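Local coordinates for contact-dependent inhibitor I (Escherichia coli NC101, PDB 5I4Q), which probably protects its host cell as an immunity protein, binding and neutralising the tRNA-cleaving toxin domain of contact-dependent inhibitor A, at residues Q58-M64 against L79-D84; L35-I39 against L50-L54. The contacts are given in a common frame with arbitrary orientation. Residues are numbered along the deposited sequence.

Interaction 1. Residues Q58-M64 against L79-D84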
# COMPACT_ATOMS: atom_id res chain seq x y z
N GLN B 58 -8.84 -8.90 -17.07
CA GLN B 58 -8.28 -7.63 -17.40
C GLN B 58 -9.13 -6.53 -16.76
O GLN B 58 -8.59 -5.59 -16.24
CB GLN B 58 -8.18 -7.46 -18.92
CG GLN B 58 -7.63 -6.10 -19.43
CD GLN B 58 -8.58 -4.93 -19.29
OE1 GLN B 58 -9.79 -5.08 -19.16
NE2 GLN B 58 -8.02 -3.72 -19.29
N SER B 59 -10.44 -6.68 -16.79
CA SER B 59 -11.37 -5.66 -16.24
C SER B 59 -11.20 -5.49 -14.79
O SER B 59 -11.23 -4.37 -14.30
CB SER B 59 -12.82 -5.95 -16.56
OG SER B 59 -12.99 -5.90 -17.98
N GLU B 60 -10.93 -6.58 -14.10
CA GLU B 60 -10.72 -6.50 -12.70
C GLU B 60 -9.37 -5.83 -12.43
O GLU B 60 -9.22 -5.10 -11.44
CB GLU B 60 -10.77 -7.89 -12.08
CG GLU B 60 -12.15 -8.50 -12.14
CD GLU B 60 -12.18 -10.04 -11.94
OE1 GLU B 60 -11.13 -10.67 -11.70
OE2 GLU B 60 -13.28 -10.62 -11.99
N LEU B 61 -8.35 -6.16 -13.26
CA LEU B 61 -7.04 -5.56 -13.08
C LEU B 61 -7.09 -4.07 -13.39
O LEU B 61 -6.44 -3.28 -12.76
CB LEU B 61 -6.00 -6.26 -13.91
CG LEU B 61 -5.63 -7.65 -13.37
CD1 LEU B 61 -4.98 -8.45 -14.45
CD2 LEU B 61 -4.73 -7.66 -12.18
N ALA B 62 -7.91 -3.68 -14.35
CA ALA B 62 -8.12 -2.27 -14.64
C ALA B 62 -8.81 -1.54 -13.47
O ALA B 62 -8.46 -0.40 -13.16
CB ALA B 62 -8.93 -2.16 -15.92
N THR B 63 -9.76 -2.21 -12.80
CA THR B 63 -10.41 -1.65 -11.65
C THR B 63 -9.37 -1.44 -10.55
O THR B 63 -9.36 -0.43 -9.83
CB THR B 63 -11.58 -2.54 -11.18
OG1 THR B 63 -12.51 -2.69 -12.25
CG2 THR B 63 -12.32 -1.93 -10.04
N MSE B 64 -8.47 -2.39 -10.41
CA MSE B 64 -7.43 -2.23 -9.43
C MSE B 64 -6.59 -0.99 -9.70
O MSE B 64 -6.23 -0.27 -8.78
CB MSE B 64 -6.53 -3.44 -9.55
CG MSE B 64 -5.24 -3.22 -8.78
SE MSE B 64 -4.03 -4.74 -9.18
CE MSE B 64 -3.44 -4.12 -10.98
N LEU B 79 -0.26 -5.59 -19.92
CA LEU B 79 -1.44 -6.39 -20.13
C LEU B 79 -2.74 -5.59 -20.00
O LEU B 79 -3.66 -5.74 -20.83
CB LEU B 79 -1.51 -7.56 -19.17
CG LEU B 79 -2.81 -8.33 -19.45
CD1 LEU B 79 -2.52 -9.81 -19.64
CD2 LEU B 79 -3.92 -8.07 -18.44
N ILE B 80 -2.85 -4.77 -18.95
CA ILE B 80 -4.05 -3.94 -18.75
C ILE B 80 -4.31 -3.01 -19.95
O ILE B 80 -5.44 -2.83 -20.39
CB ILE B 80 -3.96 -3.13 -17.48
CG1 ILE B 80 -4.07 -4.03 -16.22
CG2 ILE B 80 -5.04 -2.06 -17.45
CD1 ILE B 80 -3.83 -3.24 -14.95
N TYR B 81 -3.25 -2.42 -20.48
CA TYR B 81 -3.39 -1.61 -21.69
C TYR B 81 -3.79 -2.45 -22.91
O TYR B 81 -4.85 -2.26 -23.53
CB TYR B 81 -2.08 -0.84 -21.95
CG TYR B 81 -2.09 -0.19 -23.29
CD1 TYR B 81 -2.76 1.04 -23.50
CD2 TYR B 81 -1.50 -0.80 -24.39
CE1 TYR B 81 -2.82 1.62 -24.75
CE2 TYR B 81 -1.54 -0.21 -25.64
CZ TYR B 81 -2.20 0.99 -25.81
OH TYR B 81 -2.26 1.52 -27.06
N HIS B 82 -2.96 -3.38 -23.29
CA HIS B 82 -3.21 -4.14 -24.55
C HIS B 82 -4.54 -4.88 -24.64
O HIS B 82 -5.10 -4.99 -25.72
CB HIS B 82 -2.10 -5.14 -24.78
CG HIS B 82 -0.77 -4.50 -25.04
ND1 HIS B 82 -0.51 -3.79 -26.19
CD2 HIS B 82 0.39 -4.55 -24.35
CE1 HIS B 82 0.74 -3.37 -26.16
NE2 HIS B 82 1.31 -3.83 -25.06
N LEU B 83 -5.05 -5.37 -23.51
CA LEU B 83 -6.28 -6.17 -23.49
C LEU B 83 -7.52 -5.43 -23.05
O LEU B 83 -8.55 -6.04 -22.81
CB LEU B 83 -6.07 -7.38 -22.61
CG LEU B 83 -5.16 -8.51 -23.16
CD1 LEU B 83 -5.41 -9.81 -22.41
CD2 LEU B 83 -5.38 -8.80 -24.62
N ASP B 84 -7.44 -4.12 -22.94
CA ASP B 84 -8.58 -3.32 -22.50
C ASP B 84 -9.73 -3.37 -23.48
O ASP B 84 -10.86 -3.56 -23.10
CB ASP B 84 -8.16 -1.84 -22.33
CG ASP B 84 -9.18 -1.07 -21.54
OD1 ASP B 84 -9.34 -1.37 -20.34
OD2 ASP B 84 -9.89 -0.25 -22.10
O HOH W 1 -11.43 -3.05 -19.10
O HOH W 2 -11.75 -5.63 -21.27

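Interaction 2. Residues L35-I39 against L50-L54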
# COMPACT_ATOMS: atom_id res chain seq x y z
N LEU B 35 -4.75 -19.08 -20.13
CA LEU B 35 -5.84 -18.70 -21.06
C LEU B 35 -5.35 -18.32 -22.41
O LEU B 35 -5.94 -18.67 -23.42
CB LEU B 35 -6.65 -17.53 -20.54
CG LEU B 35 -7.71 -17.89 -19.53
CD1 LEU B 35 -8.25 -16.61 -18.92
CD2 LEU B 35 -8.83 -18.69 -20.18
N VAL B 36 -4.28 -17.53 -22.42
CA VAL B 36 -3.61 -17.16 -23.66
C VAL B 36 -3.18 -18.45 -24.39
O VAL B 36 -3.44 -18.58 -25.57
CB VAL B 36 -2.43 -16.23 -23.41
CG1 VAL B 36 -1.62 -16.01 -24.70
CG2 VAL B 36 -2.89 -14.84 -22.90
N HIS B 37 -2.55 -19.39 -23.68
CA HIS B 37 -2.13 -20.66 -24.26
C HIS B 37 -3.31 -21.43 -24.84
O HIS B 37 -3.24 -21.85 -26.00
CB HIS B 37 -1.42 -21.50 -23.21
CG HIS B 37 -0.81 -22.76 -23.72
ND1 HIS B 37 0.23 -22.76 -24.64
CD2 HIS B 37 -1.04 -24.06 -23.41
CE1 HIS B 37 0.58 -24.01 -24.89
NE2 HIS B 37 -0.16 -24.81 -24.14
N GLN B 38 -4.39 -21.57 -24.07
CA GLN B 38 -5.60 -22.28 -24.53
C GLN B 38 -6.22 -21.64 -25.75
O GLN B 38 -6.55 -22.33 -26.71
CB GLN B 38 -6.67 -22.38 -23.44
CG GLN B 38 -6.31 -23.21 -22.22
CD GLN B 38 -7.30 -23.02 -21.06
OE1 GLN B 38 -6.93 -22.59 -19.96
NE2 GLN B 38 -8.56 -23.34 -21.31
N ILE B 39 -6.41 -20.32 -25.70
CA ILE B 39 -6.97 -19.57 -26.82
C ILE B 39 -6.17 -19.79 -28.11
O ILE B 39 -6.74 -19.92 -29.19
CB ILE B 39 -7.04 -18.05 -26.48
CG1 ILE B 39 -8.14 -17.80 -25.46
CG2 ILE B 39 -7.36 -17.20 -27.71
CD1 ILE B 39 -7.96 -16.48 -24.70
N LEU B 50 -13.32 -18.34 -23.57
CA LEU B 50 -12.01 -18.18 -23.02
C LEU B 50 -11.61 -16.72 -23.03
O LEU B 50 -10.99 -16.26 -22.11
CB LEU B 50 -10.97 -19.02 -23.77
CG LEU B 50 -11.16 -20.55 -23.73
CD1 LEU B 50 -10.21 -21.19 -24.73
CD2 LEU B 50 -10.92 -21.09 -22.32
N PHE B 51 -12.00 -16.01 -24.08
CA PHE B 51 -11.77 -14.58 -24.18
C PHE B 51 -12.61 -13.88 -23.14
O PHE B 51 -12.15 -12.95 -22.53
CB PHE B 51 -12.15 -14.05 -25.56
CG PHE B 51 -11.05 -14.06 -26.56
CD1 PHE B 51 -9.93 -13.30 -26.37
CD2 PHE B 51 -11.16 -14.77 -27.71
CE1 PHE B 51 -8.90 -13.27 -27.30
CE2 PHE B 51 -10.15 -14.75 -28.67
CZ PHE B 51 -9.02 -13.98 -28.46
N ASP B 52 -13.84 -14.35 -22.90
CA ASP B 52 -14.71 -13.73 -21.90
C ASP B 52 -14.05 -13.74 -20.52
O ASP B 52 -14.07 -12.73 -19.82
CB ASP B 52 -16.06 -14.46 -21.80
CG ASP B 52 -16.95 -14.34 -23.08
OD1 ASP B 52 -16.70 -13.49 -24.00
OD2 ASP B 52 -17.93 -15.12 -23.15
N ASP B 53 -13.44 -14.88 -20.16
CA ASP B 53 -12.64 -15.00 -18.91
C ASP B 53 -11.41 -14.10 -18.92
O ASP B 53 -11.15 -13.40 -17.97
CB ASP B 53 -12.17 -16.44 -18.66
CG ASP B 53 -13.32 -17.42 -18.43
OD1 ASP B 53 -14.45 -16.99 -18.07
OD2 ASP B 53 -13.08 -18.64 -18.62
N LEU B 54 -10.68 -14.09 -20.03
CA LEU B 54 -9.50 -13.27 -20.15
C LEU B 54 -9.83 -11.80 -19.98
O LEU B 54 -9.17 -11.11 -19.24
CB LEU B 54 -8.89 -13.49 -21.52
CG LEU B 54 -7.65 -12.66 -21.83
CD1 LEU B 54 -6.57 -12.96 -20.81
CD2 LEU B 54 -7.11 -12.98 -23.20

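Interaction 1. Residues Q58-M64 against L79-D84
Gln58 and Ile80 carry most of this contact, one with polar chemistry, the other with shape. The amide of Gln58 reaches the C-terminal end of helix 74-82, where Asp84 N has turned to Tyr81 O and left Ile80 O open: Gln58 NE2 donates to Ile80 O (2.9 Å) and to Asp84 OD1 (2.9 Å). Glutamine suits this buried place because its OE1 can also accept; two waters lie within hydrogen-bonding distance of OE1 and of Asp84 (OD1 for one, O for the other), though neither can serve every acceptor nearby. Ile80, branched and compact, fits as a knob among Gln58, Leu61, Ala62 and selenomethionine Met64: its CG1 lies 3.7 Å from Leu61 CB, its CG2 4.2 Å from Ala62 CB, a methyl compatible with the Gln58 CA to Ile80 CA approach (5.8 Å). Asp84 has its strongest polar partner in His85 of Contact-dependent inhibitor A, with a salt bridge to Arg37 there. A single knob-into-hole fit, joined to side-chain hydrogen bonding at a helix end, adjoins the toxin-binding surface.

Interaction 2. Residues L35-I39 against L50-L54
Two antiparallel helical segments, their axes 9.9 Å apart at closest approach and 159° between directions, meet here through aliphatic packing. Leu35, Ile39, Leu50 and Leu54 all send their CA-to-CB bonds toward the partner helix. Ile39 CG1 lies 3.5 Å from Leu50 CB, and Ile39 CD1 is 3.9 Å from Leu54 CD2; one turn earlier, Leu35 CD2 meets Leu50 CD2 at 3.8 Å while Leu35 CD1 comes within 4.1 Å of Leu54 CB. The flexible leucines and the beta-branched isoleucine fill the space between the backbones with little polar cost.

An aromatic contact supplements this packing. Ile39 CD1 sits over one face of the Phe51 ring, 4.3 Å from its centroid and 17° off the normal, a CH-pi interaction. Helix 88-99 also packs on Ile39, through His95 and Phe98.

Polar residues lie at the margin. Gln38 touches Leu50 with its amide, NE2 3.4 Å from Leu50 CD2, as a van der Waals contact, and Asp53 meets Leu35 through its CB, 3.9 Å from Leu35 CD1. With no hydrogen bond or salt bridge crossing between the segments, their association rests on hydrophobic burial and close side-chain fit.

Overall arrangement
From the N terminus the chain runs along the long helix 4-40, turns, and returns as helix 44-66; interaction 2 closes this hairpin near the turn. The second helix then continues to 58-64, beyond which the chain turns back into the short helix 74-82, which lies obliquely against it, and interaction 1 closes that second loop. The two contacts follow in series, neither nested nor crossed, with helix 44-66 common to both and their centres 14 Å apart. They touch where Leu83 CD1 packs on Leu54 CG at 3.7 Å, so the two contacts share one apolar patch there. Helix 88-99 packs against residues of both contacts, completing an all-helical core.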